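Long-range contacts in 432aa long hypothetical deoxyribodipyrimidine photolyase (Sulfolobus tokodaii, PDB 2E0I), which probably repairs ultraviolet-damaged DNA by splitting cyclobutane pyrimidine dimers with light energy, and binds two molecules of flavin-adenine dinucleotide: residues R66-R71 and G160-T165; V150-P155 and A230-K235; G262-R267 and D326-E331; L319-F324 and I353-V358. One frame throughout, in Å; residues are numbered along the deposited sequence.

Contact 1. Residues R66-R71 and G160-T165; sequences RKKGSR and GSFDVT
Phe-162 sets its CB 3.5 Å from Ser-70 CB, at the Schellman motif that ends helix 48-66 in the parallel alpha/beta domain of the photolyase fold. Gly-69, at positive phi, is the C-prime residue of that motif, and Ser-70 N returns to Leu-65 O. The Phe-162 ring, its CG beside the backbone N (chi1 -76°), turns to the aliphatic run of Lys-68, whose CD lies 4.0 Å from Phe-162 CE2; Leu-19, Leu-23 and Leu-65 also touch this side chain. Asp-163 offers its backbone O to Ser-70 OG in a weak hydrogen bond of 3.1 Å, while its carboxylate pairs with Arg-28. Val-164 follows with two branches in use: CG2 sits against Ser-70 OG, and CG1 covers one face of the Arg-71 guanidinium. An alanine in place of Arg-71 would probably leave Val-164 CG1 with no guanidinium to pack on, and Ser-168 OG and Met-169 O without their guanidinium partner. At Thr-165, O lies 3.3 Å from Arg-71 NH2, but the angle is too poor for a hydrogen bond.

Contact 2. Residues V150-P155 and A230-K235; sequences VKVREP and AYYTQK
Tyr-232 reaches from helix 227-233 to the long connection that, as in other photolyases, leads from the alpha/beta domain to the helical domain, and its OH donates a 2.6 Å hydrogen bond to Val-152 O. The carbonyl oxygens of Val-152 and Arg-153 both lie at the edge of the Tyr-232 ring, near its plane. Beside this bond is the tight part of the contact. Val-152 meets Tyr-231 tip to tip, its CG2 over the ring face in a CH-pi contact, 3.6 Å from the centroid and 15° off the normal. The other branch, CG1, anti to the backbone N (chi1 178°), passes 4.0 Å from Tyr-232 CE1. A phenylalanine in place of Tyr-232 would probably leave Val-152 O without its hydroxyl donor, and Lys-151 CE and Glu-154 CG without the oxygen they lie against. The solvent side is looser: Lys-151 lays CE across the hydroxyl end of Tyr-232, and Glu-154 brings CG 3.7 Å from the same OH, the two charged ends being joined in a salt bridge whose modelled length is doubtfully short. Pro-155 CD touches the ring at CD1. Helix 238-256 packs against both segments, with Tyr-245 on Val-152 and Val-241 on Tyr-231, while Arg-228 and Glu-229 of helix 227-233 also touch the connecting segment.

Contact 3. Residues G262-R267 and D326-E331; sequences GHCYRR and DWRWGE
Arg-328 donates through NE to Gly-262 O, 2.9 Å away, joining the first turn of helix 327-337 to the loop after helix 238-256 in the FAD-binding helical domain. The bond is nearly straight (170° at the hydrogen) and keeps to the guanidinium plane, but NE approaches from above the plane of the Gly-262 carbonyl. The side chain is extended from CG to NE, and each nitrogen of its guanidinium has an acceptor: NH1 forms a salt bridge with Asp-326 OD2, its hydrogen bond there being weak, and NH2 one with Asp-270. Asp-326 is the N-cap of the helix, OD2 also accepting from Arg-328 N at 3.2 Å, so that one carboxylate oxygen serves both the backbone and the side chain of Arg-328. Trp-327 CZ2 lies 3.7 Å from the guanidinium plane, over its centre, and probably limits the tilt of the group. The indole N-H is satisfied by sulfur: NE1 donates to Cys-264 SG at 3.6 Å and 152°, the acceptor staying within 3° of the ring plane. Asp-270 OD2 takes the backbone N-H of Cys-264 as well, and His-263 O, at the edge of the indole, receives a weak bond from Gln-351. One helical turn on from Trp-327, Glu-331 OE1 accepts from Asn-347 ND2 and from N6A of FAD.

Contact 4. Residues L319-F324 and I353-V358; sequences LVKVLF and IASTGV
Lys-321 NZ is gripped from several quarters: Ser-355 OG at 2.7 Å, Ile-353 O in a weak bond of 3.2 Å and, beyond the two segments, Arg-363 O. The ring of Phe-362 adds a cation-pi contact. The lysine, CG beside its backbone N (chi1 -69°) and extended from there on, carries this buried ammonium from the last turns of helix 309-322, where a wider pi-type turn spans 319-322, to the C-terminal end of helix 343-353. That helix closes at Ser-355 with a Schellman motif, the serine taking a positive phi. The concentration of carbonyl oxygens at a helix end would be expected to favour the positive charge. Ser-355 OG links the polar groups in series, accepting from NZ and donating to its neighbour Ala-354 O, which it meets from above the carbonyl plane; Tyr-425 OH bonds to the same oxygen. The apolar half of the contact is small. Val-320 CG1 rests on Ala-354 CB at 3.6 Å, where the two backbones come closest, with CA atoms 6.1 Å apart. Ile-353 leans on Met-313 and Ala-316 of helix 309-322, while Tyr-425, from helix 414-427, touches Thr-356, so that the end of helix 343-353 has contacts with both helix 309-322 and helix 414-427.

How the contacts relate
Contacts 3 and 4 form one neighbourhood of the helical domain, with centres 9 Å apart and a probable hydrogen bond of 3.1 Å from Arg-266 N to Thr-356 O; their segments alternate along the chain. Both lie near a bound FAD: contact 3 reaches it directly through Glu-331, with Gly-262 about 6 Å from an FAD, and the Ile-353 side chain in contact 4 is about 5 Å from one. Contact 2 is more remote, its centre 33 Å from that of contact 3, with the Tyr-231 side chain about 10 Å from an FAD. Contact 1 lies across the chain's centre from contacts 3 and 4, 49 Å from the latter between centres, yet its segments interleave with those of contact 2.

Contact 1. Residues R66-R71 and G160-T165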
loop_
_atom_site.group_PDB
_atom_site.type_symbol
_atom_site.label_atom_id
_atom_site.label_comp_id
_atom_site.label_asym_id
_atom_site.label_seq_id
_atom_site.Cartn_x
_atom_site.Cartn_y
_atom_site.Cartn_z
ATOM N N ARG A 66 17.809 8.080 19.107
ATOM C CA ARG A 66 19.112 8.459 19.629
ATOM C C ARG A 66 19.008 9.788 20.349
ATOM O O ARG A 66 19.771 10.063 21.271
ATOM C CB ARG A 66 20.152 8.519 18.504
ATOM C CG ARG A 66 20.533 7.143 18.010
ATOM C CD ARG A 66 21.595 7.150 16.934
ATOM N NE ARG A 66 21.784 5.793 16.418
ATOM C CZ ARG A 66 22.486 4.830 17.018
ATOM N NH1 ARG A 66 23.096 5.066 18.165
ATOM N NH2 ARG A 66 22.546 3.609 16.487
ATOM N N LYS A 67 18.043 10.603 19.942
ATOM C CA LYS A 67 17.839 11.900 20.573
ATOM C C LYS A 67 17.159 11.691 21.915
ATOM O O LYS A 67 16.811 12.653 22.599
ATOM C CB LYS A 67 16.972 12.801 19.690
ATOM C CG LYS A 67 17.613 13.188 18.376
ATOM C CD LYS A 67 16.630 13.945 17.493
ATOM C CE LYS A 67 17.257 14.286 16.139
ATOM N NZ LYS A 67 16.299 14.939 15.193
ATOM N N LYS A 68 16.957 10.429 22.278
ATOM C CA LYS A 68 16.327 10.082 23.547
ATOM C C LYS A 68 17.200 9.099 24.307
ATOM O O LYS A 68 16.713 8.332 25.151
ATOM C CB LYS A 68 14.947 9.481 23.317
ATOM C CG LYS A 68 14.040 10.425 22.594
ATOM C CD LYS A 68 12.592 10.017 22.684
ATOM C CE LYS A 68 11.734 11.124 22.110
ATOM N NZ LYS A 68 10.291 10.887 22.325
ATOM N N GLY A 69 18.495 9.132 23.996
ATOM C CA GLY A 69 19.454 8.271 24.664
ATOM C C GLY A 69 19.112 6.811 24.497
ATOM O O GLY A 69 19.184 6.019 25.442
ATOM N N SER A 70 18.724 6.457 23.282
ATOM C CA SER A 70 18.374 5.091 22.971
ATOM C C SER A 70 18.745 4.881 21.520
ATOM O O SER A 70 19.556 5.625 20.965
ATOM C CB SER A 70 16.875 4.881 23.176
ATOM O OG SER A 70 16.518 3.528 22.986
ATOM N N ARG A 71 18.170 3.855 20.910
ATOM C CA ARG A 71 18.419 3.565 19.505
ATOM C C ARG A 71 17.585 2.362 19.153
ATOM O O ARG A 71 17.140 1.620 20.027
ATOM C CB ARG A 71 19.898 3.247 19.222
ATOM C CG ARG A 71 20.353 1.871 19.688
ATOM C CD ARG A 71 21.777 1.564 19.228
ATOM N NE ARG A 71 22.296 0.299 19.771
ATOM C CZ ARG A 71 21.900 -0.911 19.389
ATOM N NH1 ARG A 71 20.974 -1.050 18.454
ATOM N NH2 ARG A 71 22.424 -1.990 19.941
ATOM N N GLY A 160 7.866 8.418 28.606
ATOM C CA GLY A 160 8.358 7.194 29.223
ATOM C C GLY A 160 9.875 7.122 29.154
ATOM O O GLY A 160 10.546 8.155 29.103
ATOM N N SER A 161 10.431 5.915 29.157
ATOM C CA SER A 161 11.882 5.766 29.087
ATOM C C SER A 161 12.306 4.699 28.101
ATOM O O SER A 161 11.890 3.547 28.198
ATOM C CB SER A 161 12.469 5.426 30.461
ATOM O OG SER A 161 12.618 6.585 31.261
ATOM N N PHE A 162 13.150 5.081 27.156
ATOM C CA PHE A 162 13.633 4.132 26.172
ATOM C C PHE A 162 14.975 3.532 26.591
ATOM O O PHE A 162 15.946 4.257 26.830
ATOM C CB PHE A 162 13.782 4.816 24.812
ATOM C CG PHE A 162 12.482 5.052 24.100
ATOM C CD1 PHE A 162 11.813 4.003 23.479
ATOM C CD2 PHE A 162 11.940 6.326 24.029
ATOM C CE1 PHE A 162 10.622 4.223 22.791
ATOM C CE2 PHE A 162 10.749 6.560 23.344
ATOM C CZ PHE A 162 10.087 5.506 22.722
ATOM N N ASP A 163 15.022 2.205 26.675
ATOM C CA ASP A 163 16.251 1.507 27.028
ATOM C C ASP A 163 16.854 0.840 25.778
ATOM O O ASP A 163 16.290 0.912 24.685
ATOM C CB ASP A 163 15.970 0.472 28.115
ATOM C CG ASP A 163 17.241 -0.105 28.710
ATOM O OD1 ASP A 163 18.207 0.676 28.912
ATOM O OD2 ASP A 163 17.266 -1.330 28.985
ATOM N N VAL A 164 18.001 0.193 25.938
ATOM C CA VAL A 164 18.678 -0.452 24.821
ATOM C C VAL A 164 19.209 -1.822 25.211
ATOM O O VAL A 164 19.335 -2.131 26.390
ATOM C CB VAL A 164 19.863 0.413 24.345
ATOM C CG1 VAL A 164 20.698 -0.328 23.324
ATOM C CG2 VAL A 164 19.340 1.714 23.769
ATOM N N THR A 165 19.497 -2.647 24.213
ATOM C CA THR A 165 20.057 -3.967 24.445
ATOM C C THR A 165 21.368 -3.973 23.700
ATOM O O THR A 165 21.388 -3.909 22.476
ATOM C CB THR A 165 19.184 -5.086 23.878
ATOM O OG1 THR A 165 17.984 -5.188 24.648
ATOM C CG2 THR A 165 19.921 -6.411 23.933
#

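Contact 2. Residues V150-P155 and A230-K235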
loop_
_atom_site.group_PDB
_atom_site.type_symbol
_atom_site.label_atom_id
_atom_site.label_comp_id
_atom_site.label_asym_id
_atom_site.label_seq_id
_atom_site.Cartn_x
_atom_site.Cartn_y
_atom_site.Cartn_z
ATOM N N VAL A 150 -18.875 8.512 13.859
ATOM C CA VAL A 150 -18.095 8.222 15.060
ATOM C C VAL A 150 -16.943 9.214 15.172
ATOM O O VAL A 150 -16.430 9.701 14.160
ATOM C CB VAL A 150 -17.494 6.816 15.012
ATOM C CG1 VAL A 150 -16.909 6.455 16.367
ATOM C CG2 VAL A 150 -18.547 5.823 14.583
ATOM N N LYS A 151 -16.524 9.508 16.397
ATOM C CA LYS A 151 -15.444 10.458 16.583
ATOM C C LYS A 151 -14.084 9.798 16.562
ATOM O O LYS A 151 -13.836 8.859 17.309
ATOM C CB LYS A 151 -15.592 11.191 17.902
ATOM C CG LYS A 151 -14.813 12.475 17.926
ATOM C CD LYS A 151 -14.004 12.631 19.186
ATOM C CE LYS A 151 -13.258 13.954 19.135
ATOM N NZ LYS A 151 -12.271 14.058 20.233
ATOM N N VAL A 152 -13.205 10.305 15.709
ATOM C CA VAL A 152 -11.855 9.785 15.591
ATOM C C VAL A 152 -11.040 10.163 16.828
ATOM O O VAL A 152 -11.073 11.304 17.271
ATOM C CB VAL A 152 -11.156 10.365 14.353
ATOM C CG1 VAL A 152 -9.725 9.850 14.283
ATOM C CG2 VAL A 152 -11.940 10.003 13.088
ATOM N N ARG A 153 -10.318 9.202 17.391
ATOM C CA ARG A 153 -9.505 9.481 18.567
ATOM C C ARG A 153 -8.453 10.513 18.181
ATOM O O ARG A 153 -7.937 10.500 17.063
ATOM C CB ARG A 153 -8.829 8.205 19.080
ATOM C CG ARG A 153 -7.903 8.462 20.255
ATOM C CD ARG A 153 -7.415 7.188 20.963
ATOM N NE ARG A 153 -6.345 6.459 20.271
ATOM C CZ ARG A 153 -6.559 5.445 19.442
ATOM N NH1 ARG A 153 -7.802 5.052 19.203
ATOM N NH2 ARG A 153 -5.543 4.807 18.878
ATOM N N GLU A 154 -8.142 11.415 19.102
ATOM C CA GLU A 154 -7.159 12.462 18.836
ATOM C C GLU A 154 -5.724 11.972 19.052
ATOM O O GLU A 154 -5.471 11.141 19.926
ATOM C CB GLU A 154 -7.437 13.656 19.747
ATOM C CG GLU A 154 -8.761 14.347 19.486
ATOM C CD GLU A 154 -9.167 15.284 20.625
ATOM O OE1 GLU A 154 -8.282 15.962 21.201
ATOM O OE2 GLU A 154 -10.377 15.353 20.937
ATOM N N PRO A 155 -4.765 12.473 18.251
ATOM C CA PRO A 155 -3.376 12.045 18.413
ATOM C C PRO A 155 -2.900 12.365 19.811
ATOM O O PRO A 155 -3.394 13.298 20.433
ATOM C CB PRO A 155 -2.641 12.868 17.370
ATOM C CG PRO A 155 -3.649 13.041 16.312
ATOM C CD PRO A 155 -4.896 13.360 17.085
ATOM N N ALA A 230 -3.270 12.389 10.057
ATOM C CA ALA A 230 -3.632 12.797 8.705
ATOM C C ALA A 230 -5.046 13.329 8.754
ATOM O O ALA A 230 -5.371 14.353 8.143
ATOM C CB ALA A 230 -3.573 11.612 7.759
ATOM N N TYR A 231 -5.883 12.617 9.502
ATOM C CA TYR A 231 -7.278 12.980 9.631
ATOM C C TYR A 231 -7.506 14.357 10.230
ATOM O O TYR A 231 -8.194 15.176 9.652
ATOM C CB TYR A 231 -8.022 11.939 10.467
ATOM C CG TYR A 231 -9.449 12.337 10.749
ATOM C CD1 TYR A 231 -10.448 12.171 9.790
ATOM C CD2 TYR A 231 -9.789 12.922 11.965
ATOM C CE1 TYR A 231 -11.749 12.581 10.044
ATOM C CE2 TYR A 231 -11.076 13.337 12.228
ATOM C CZ TYR A 231 -12.051 13.165 11.272
ATOM O OH TYR A 231 -13.325 13.568 11.577
ATOM N N TYR A 232 -6.943 14.618 11.394
ATOM C CA TYR A 232 -7.169 15.906 12.009
ATOM C C TYR A 232 -6.536 17.078 11.284
ATOM O O TYR A 232 -7.042 18.192 11.323
ATOM C CB TYR A 232 -6.722 15.870 13.467
ATOM C CG TYR A 232 -7.799 15.323 14.359
ATOM C CD1 TYR A 232 -7.734 14.023 14.865
ATOM C CD2 TYR A 232 -8.933 16.084 14.642
ATOM C CE1 TYR A 232 -8.784 13.498 15.634
ATOM C CE2 TYR A 232 -9.981 15.567 15.400
ATOM C CZ TYR A 232 -9.901 14.281 15.888
ATOM O OH TYR A 232 -10.956 13.791 16.611
ATOM N N THR A 233 -5.434 16.837 10.602
ATOM C CA THR A 233 -4.777 17.912 9.895
ATOM C C THR A 233 -5.603 18.348 8.703
ATOM O O THR A 233 -5.598 19.516 8.331
ATOM C CB THR A 233 -3.400 17.474 9.413
ATOM O OG1 THR A 233 -2.637 17.028 10.537
ATOM C CG2 THR A 233 -2.672 18.630 8.763
ATOM N N GLN A 234 -6.330 17.406 8.120
ATOM C CA GLN A 234 -7.138 17.669 6.939
ATOM C C GLN A 234 -8.633 17.569 7.214
ATOM O O GLN A 234 -9.437 17.529 6.284
ATOM C CB GLN A 234 -6.760 16.655 5.866
ATOM C CG GLN A 234 -5.287 16.622 5.586
ATOM C CD GLN A 234 -4.874 17.785 4.720
ATOM O OE1 GLN A 234 -5.112 17.770 3.511
ATOM N NE2 GLN A 234 -4.271 18.813 5.329
ATOM N N LYS A 235 -9.001 17.537 8.490
ATOM C CA LYS A 235 -10.397 17.393 8.889
ATOM C C LYS A 235 -11.385 18.187 8.052
ATOM O O LYS A 235 -12.490 17.707 7.774
ATOM C CB LYS A 235 -10.566 17.759 10.360
ATOM C CG LYS A 235 -11.866 17.268 10.948
ATOM C CD LYS A 235 -11.869 17.456 12.445
ATOM C CE LYS A 235 -13.138 16.902 13.056
ATOM N NZ LYS A 235 -13.116 17.020 14.556
#

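Contact 3. Residues G262-R267 and D326-E331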
loop_
_atom_site.group_PDB
_atom_site.type_symbol
_atom_site.label_atom_id
_atom_site.label_comp_id
_atom_site.label_asym_id
_atom_site.label_seq_id
_atom_site.Cartn_x
_atom_site.Cartn_y
_atom_site.Cartn_z
ATOM N N GLY A 262 -6.251 -14.688 -2.638
ATOM C CA GLY A 262 -6.146 -15.942 -3.361
ATOM C C GLY A 262 -7.400 -16.292 -4.138
ATOM O O GLY A 262 -7.321 -17.011 -5.129
ATOM N N HIS A 263 -8.554 -15.809 -3.680
ATOM C CA HIS A 263 -9.826 -16.069 -4.350
ATOM C C HIS A 263 -10.562 -14.762 -4.570
ATOM O O HIS A 263 -10.169 -13.730 -4.053
ATOM C CB HIS A 263 -10.728 -16.972 -3.506
ATOM C CG HIS A 263 -10.094 -18.261 -3.083
ATOM N ND1 HIS A 263 -10.789 -19.236 -2.398
ATOM C CD2 HIS A 263 -8.829 -18.725 -3.215
ATOM C CE1 HIS A 263 -9.979 -20.241 -2.124
ATOM N NE2 HIS A 263 -8.784 -19.955 -2.609
ATOM N N CYS A 264 -11.646 -14.818 -5.330
ATOM C CA CYS A 264 -12.448 -13.634 -5.601
ATOM C C CYS A 264 -13.362 -13.340 -4.417
ATOM O O CYS A 264 -13.870 -14.259 -3.774
ATOM C CB CYS A 264 -13.298 -13.846 -6.857
ATOM S SG CYS A 264 -12.364 -14.152 -8.374
ATOM N N TYR A 265 -13.562 -12.057 -4.125
ATOM C CA TYR A 265 -14.432 -11.663 -3.030
ATOM C C TYR A 265 -15.758 -12.376 -3.268
ATOM O O TYR A 265 -16.272 -13.070 -2.388
ATOM C CB TYR A 265 -14.620 -10.147 -3.030
ATOM C CG TYR A 265 -15.553 -9.652 -1.958
ATOM C CD1 TYR A 265 -15.297 -9.912 -0.617
ATOM C CD2 TYR A 265 -16.710 -8.953 -2.288
ATOM C CE1 TYR A 265 -16.172 -9.494 0.374
ATOM C CE2 TYR A 265 -17.598 -8.527 -1.307
ATOM C CZ TYR A 265 -17.325 -8.802 0.023
ATOM O OH TYR A 265 -18.209 -8.413 1.002
ATOM N N ARG A 266 -16.297 -12.203 -4.472
ATOM C CA ARG A 266 -17.531 -12.857 -4.880
ATOM C C ARG A 266 -17.076 -14.155 -5.537
ATOM O O ARG A 266 -16.857 -14.210 -6.745
ATOM C CB ARG A 266 -18.290 -11.982 -5.874
ATOM C CG ARG A 266 -18.837 -10.722 -5.241
ATOM C CD ARG A 266 -19.819 -10.031 -6.144
ATOM N NE ARG A 266 -19.167 -9.328 -7.238
ATOM C CZ ARG A 266 -19.829 -8.751 -8.235
ATOM N NH1 ARG A 266 -21.156 -8.805 -8.262
ATOM N NH2 ARG A 266 -19.174 -8.125 -9.207
ATOM N N ARG A 267 -16.929 -15.189 -4.711
ATOM C CA ARG A 267 -16.448 -16.505 -5.123
ATOM C C ARG A 267 -16.871 -17.084 -6.477
ATOM O O ARG A 267 -16.054 -17.725 -7.141
ATOM C CB ARG A 267 -16.747 -17.518 -4.016
ATOM C CG ARG A 267 -16.210 -17.098 -2.659
ATOM C CD ARG A 267 -16.534 -18.115 -1.575
ATOM N NE ARG A 267 -16.489 -17.511 -0.243
ATOM C CZ ARG A 267 -17.374 -16.624 0.216
ATOM N NH1 ARG A 267 -17.244 -16.128 1.442
ATOM N NH2 ARG A 267 -18.398 -16.238 -0.539
ATOM N N ASP A 326 -5.824 -12.633 -15.544
ATOM C CA ASP A 326 -6.283 -12.781 -14.168
ATOM C C ASP A 326 -5.819 -11.607 -13.302
ATOM O O ASP A 326 -4.642 -11.255 -13.310
ATOM C CB ASP A 326 -5.757 -14.111 -13.606
ATOM C CG ASP A 326 -6.372 -14.475 -12.267
ATOM O OD1 ASP A 326 -6.135 -15.608 -11.813
ATOM O OD2 ASP A 326 -7.082 -13.643 -11.666
ATOM N N TRP A 327 -6.742 -11.004 -12.555
ATOM C CA TRP A 327 -6.388 -9.879 -11.701
ATOM C C TRP A 327 -5.315 -10.212 -10.663
ATOM O O TRP A 327 -4.594 -9.326 -10.213
ATOM C CB TRP A 327 -7.625 -9.320 -10.997
ATOM C CG TRP A 327 -8.372 -10.304 -10.167
ATOM C CD1 TRP A 327 -9.436 -11.050 -10.554
ATOM C CD2 TRP A 327 -8.122 -10.639 -8.796
ATOM N NE1 TRP A 327 -9.876 -11.831 -9.511
ATOM C CE2 TRP A 327 -9.085 -11.599 -8.419
ATOM C CE3 TRP A 327 -7.176 -10.223 -7.849
ATOM C CZ2 TRP A 327 -9.134 -12.151 -7.133
ATOM C CZ3 TRP A 327 -7.220 -10.769 -6.570
ATOM C CH2 TRP A 327 -8.194 -11.723 -6.224
ATOM N N ARG A 328 -5.207 -11.483 -10.282
ATOM C CA ARG A 328 -4.200 -11.904 -9.309
ATOM C C ARG A 328 -2.801 -11.668 -9.861
ATOM O O ARG A 328 -1.881 -11.384 -9.108
ATOM C CB ARG A 328 -4.361 -13.383 -8.959
ATOM C CG ARG A 328 -5.622 -13.707 -8.202
ATOM C CD ARG A 328 -5.731 -15.192 -7.973
ATOM N NE ARG A 328 -7.099 -15.610 -7.638
ATOM C CZ ARG A 328 -8.160 -15.499 -8.444
ATOM N NH1 ARG A 328 -8.034 -14.974 -9.658
ATOM N NH2 ARG A 328 -9.352 -15.928 -8.038
ATOM N N TRP A 329 -2.639 -11.797 -11.175
ATOM C CA TRP A 329 -1.346 -11.568 -11.813
ATOM C C TRP A 329 -0.968 -10.093 -11.631
ATOM O O TRP A 329 0.154 -9.751 -11.238
ATOM C CB TRP A 329 -1.432 -11.888 -13.310
ATOM C CG TRP A 329 -1.471 -13.354 -13.666
ATOM C CD1 TRP A 329 -2.056 -14.365 -12.954
ATOM C CD2 TRP A 329 -0.949 -13.956 -14.857
ATOM N NE1 TRP A 329 -1.930 -15.559 -13.628
ATOM C CE2 TRP A 329 -1.255 -15.336 -14.799
ATOM C CE3 TRP A 329 -0.254 -13.463 -15.972
ATOM C CZ2 TRP A 329 -0.890 -16.229 -15.814
ATOM C CZ3 TRP A 329 0.109 -14.352 -16.983
ATOM C CH2 TRP A 329 -0.211 -15.719 -16.895
ATOM N N GLY A 330 -1.926 -9.221 -11.930
ATOM C CA GLY A 330 -1.700 -7.798 -11.803
ATOM C C GLY A 330 -1.474 -7.418 -10.359
ATOM O O GLY A 330 -0.623 -6.593 -10.060
ATOM N N GLU A 331 -2.246 -8.019 -9.462
ATOM C CA GLU A 331 -2.116 -7.754 -8.034
ATOM C C GLU A 331 -0.682 -7.994 -7.600
ATOM O O GLU A 331 -0.078 -7.148 -6.943
ATOM C CB GLU A 331 -3.023 -8.682 -7.232
ATOM C CG GLU A 331 -2.868 -8.526 -5.731
ATOM C CD GLU A 331 -3.446 -9.692 -4.933
ATOM O OE1 GLU A 331 -3.510 -9.571 -3.681
ATOM O OE2 GLU A 331 -3.823 -10.721 -5.546
#

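Contact 4. Residues L319-F324 and I353-V358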
loop_
_atom_site.group_PDB
_atom_site.type_symbol
_atom_site.label_atom_id
_atom_site.label_comp_id
_atom_site.label_asym_id
_atom_site.label_seq_id
_atom_site.Cartn_x
_atom_site.Cartn_y
_atom_site.Cartn_z
ATOM N N LEU A 319 -5.599 -4.418 -17.980
ATOM C CA LEU A 319 -5.052 -5.760 -17.868
ATOM C C LEU A 319 -6.138 -6.811 -17.674
ATOM O O LEU A 319 -6.071 -7.900 -18.242
ATOM C CB LEU A 319 -4.063 -5.850 -16.706
ATOM C CG LEU A 319 -3.513 -7.257 -16.444
ATOM C CD1 LEU A 319 -2.582 -7.657 -17.573
ATOM C CD2 LEU A 319 -2.786 -7.298 -15.106
ATOM N N VAL A 320 -7.148 -6.485 -16.887
ATOM C CA VAL A 320 -8.178 -7.459 -16.617
ATOM C C VAL A 320 -9.295 -7.541 -17.643
ATOM O O VAL A 320 -9.579 -8.615 -18.176
ATOM C CB VAL A 320 -8.793 -7.220 -15.228
ATOM C CG1 VAL A 320 -9.815 -8.293 -14.927
ATOM C CG2 VAL A 320 -7.697 -7.215 -14.169
ATOM N N LYS A 321 -9.924 -6.405 -17.924
ATOM C CA LYS A 321 -11.046 -6.369 -18.852
ATOM C C LYS A 321 -10.739 -6.141 -20.321
ATOM O O LYS A 321 -11.651 -6.071 -21.133
ATOM C CB LYS A 321 -12.074 -5.348 -18.357
ATOM C CG LYS A 321 -12.745 -5.819 -17.080
ATOM C CD LYS A 321 -13.746 -4.832 -16.534
ATOM C CE LYS A 321 -14.392 -5.378 -15.264
ATOM N NZ LYS A 321 -15.323 -4.391 -14.631
ATOM N N VAL A 322 -9.467 -6.040 -20.679
ATOM C CA VAL A 322 -9.119 -5.838 -22.077
ATOM C C VAL A 322 -8.125 -6.888 -22.539
ATOM O O VAL A 322 -8.308 -7.480 -23.588
ATOM C CB VAL A 322 -8.559 -4.408 -22.324
ATOM C CG1 VAL A 322 -8.025 -4.278 -23.738
ATOM C CG2 VAL A 322 -9.664 -3.383 -22.113
ATOM N N LEU A 323 -7.079 -7.134 -21.761
ATOM C CA LEU A 323 -6.092 -8.139 -22.151
ATOM C C LEU A 323 -6.528 -9.477 -21.578
ATOM O O LEU A 323 -5.888 -10.508 -21.804
ATOM C CB LEU A 323 -4.694 -7.769 -21.627
ATOM C CG LEU A 323 -4.070 -6.461 -22.128
ATOM C CD1 LEU A 323 -2.715 -6.274 -21.496
ATOM C CD2 LEU A 323 -3.940 -6.483 -23.638
ATOM N N PHE A 324 -7.625 -9.437 -20.829
ATOM C CA PHE A 324 -8.212 -10.611 -20.195
ATOM C C PHE A 324 -7.191 -11.476 -19.421
ATOM O O PHE A 324 -7.071 -12.691 -19.637
ATOM C CB PHE A 324 -8.954 -11.429 -21.262
ATOM C CG PHE A 324 -9.957 -12.403 -20.704
ATOM C CD1 PHE A 324 -10.734 -12.074 -19.598
ATOM C CD2 PHE A 324 -10.144 -13.652 -21.308
ATOM C CE1 PHE A 324 -11.680 -12.974 -19.098
ATOM C CE2 PHE A 324 -11.091 -14.561 -20.815
ATOM C CZ PHE A 324 -11.858 -14.221 -19.710
ATOM N N ILE A 353 -11.871 -3.274 -9.405
ATOM C CA ILE A 353 -11.741 -3.012 -10.822
ATOM C C ILE A 353 -12.157 -4.190 -11.700
ATOM O O ILE A 353 -12.785 -4.006 -12.737
ATOM C CB ILE A 353 -10.287 -2.593 -11.147
ATOM C CG1 ILE A 353 -10.237 -1.091 -11.355
ATOM C CG2 ILE A 353 -9.780 -3.294 -12.388
ATOM C CD1 ILE A 353 -11.124 -0.622 -12.500
ATOM N N ALA A 354 -11.801 -5.399 -11.284
ATOM C CA ALA A 354 -12.131 -6.594 -12.049
ATOM C C ALA A 354 -13.579 -6.958 -11.831
ATOM O O ALA A 354 -14.068 -7.950 -12.360
ATOM C CB ALA A 354 -11.239 -7.750 -11.614
ATOM N N SER A 355 -14.253 -6.126 -11.053
ATOM C CA SER A 355 -15.646 -6.327 -10.688
ATOM C C SER A 355 -15.914 -7.755 -10.218
ATOM O O SER A 355 -16.822 -8.436 -10.695
ATOM C CB SER A 355 -16.597 -5.909 -11.830
ATOM O OG SER A 355 -16.174 -6.377 -13.090
ATOM N N THR A 356 -15.083 -8.194 -9.279
ATOM C CA THR A 356 -15.204 -9.501 -8.654
ATOM C C THR A 356 -15.189 -9.163 -7.176
ATOM O O THR A 356 -15.090 -10.043 -6.329
ATOM C CB THR A 356 -14.001 -10.419 -8.941
ATOM O OG1 THR A 356 -12.813 -9.852 -8.377
ATOM C CG2 THR A 356 -13.814 -10.609 -10.430
ATOM N N GLY A 357 -15.280 -7.866 -6.887
ATOM C CA GLY A 357 -15.267 -7.398 -5.516
ATOM C C GLY A 357 -16.462 -6.580 -5.055
ATOM O O GLY A 357 -17.608 -6.869 -5.391
ATOM N N VAL A 358 -16.177 -5.544 -4.276
ATOM C CA VAL A 358 -17.197 -4.676 -3.705
ATOM C C VAL A 358 -18.060 -3.925 -4.702
ATOM O O VAL A 358 -19.220 -3.632 -4.421
ATOM C CB VAL A 358 -16.559 -3.696 -2.713
ATOM C CG1 VAL A 358 -17.454 -2.493 -2.496
ATOM C CG2 VAL A 358 -16.320 -4.417 -1.392
#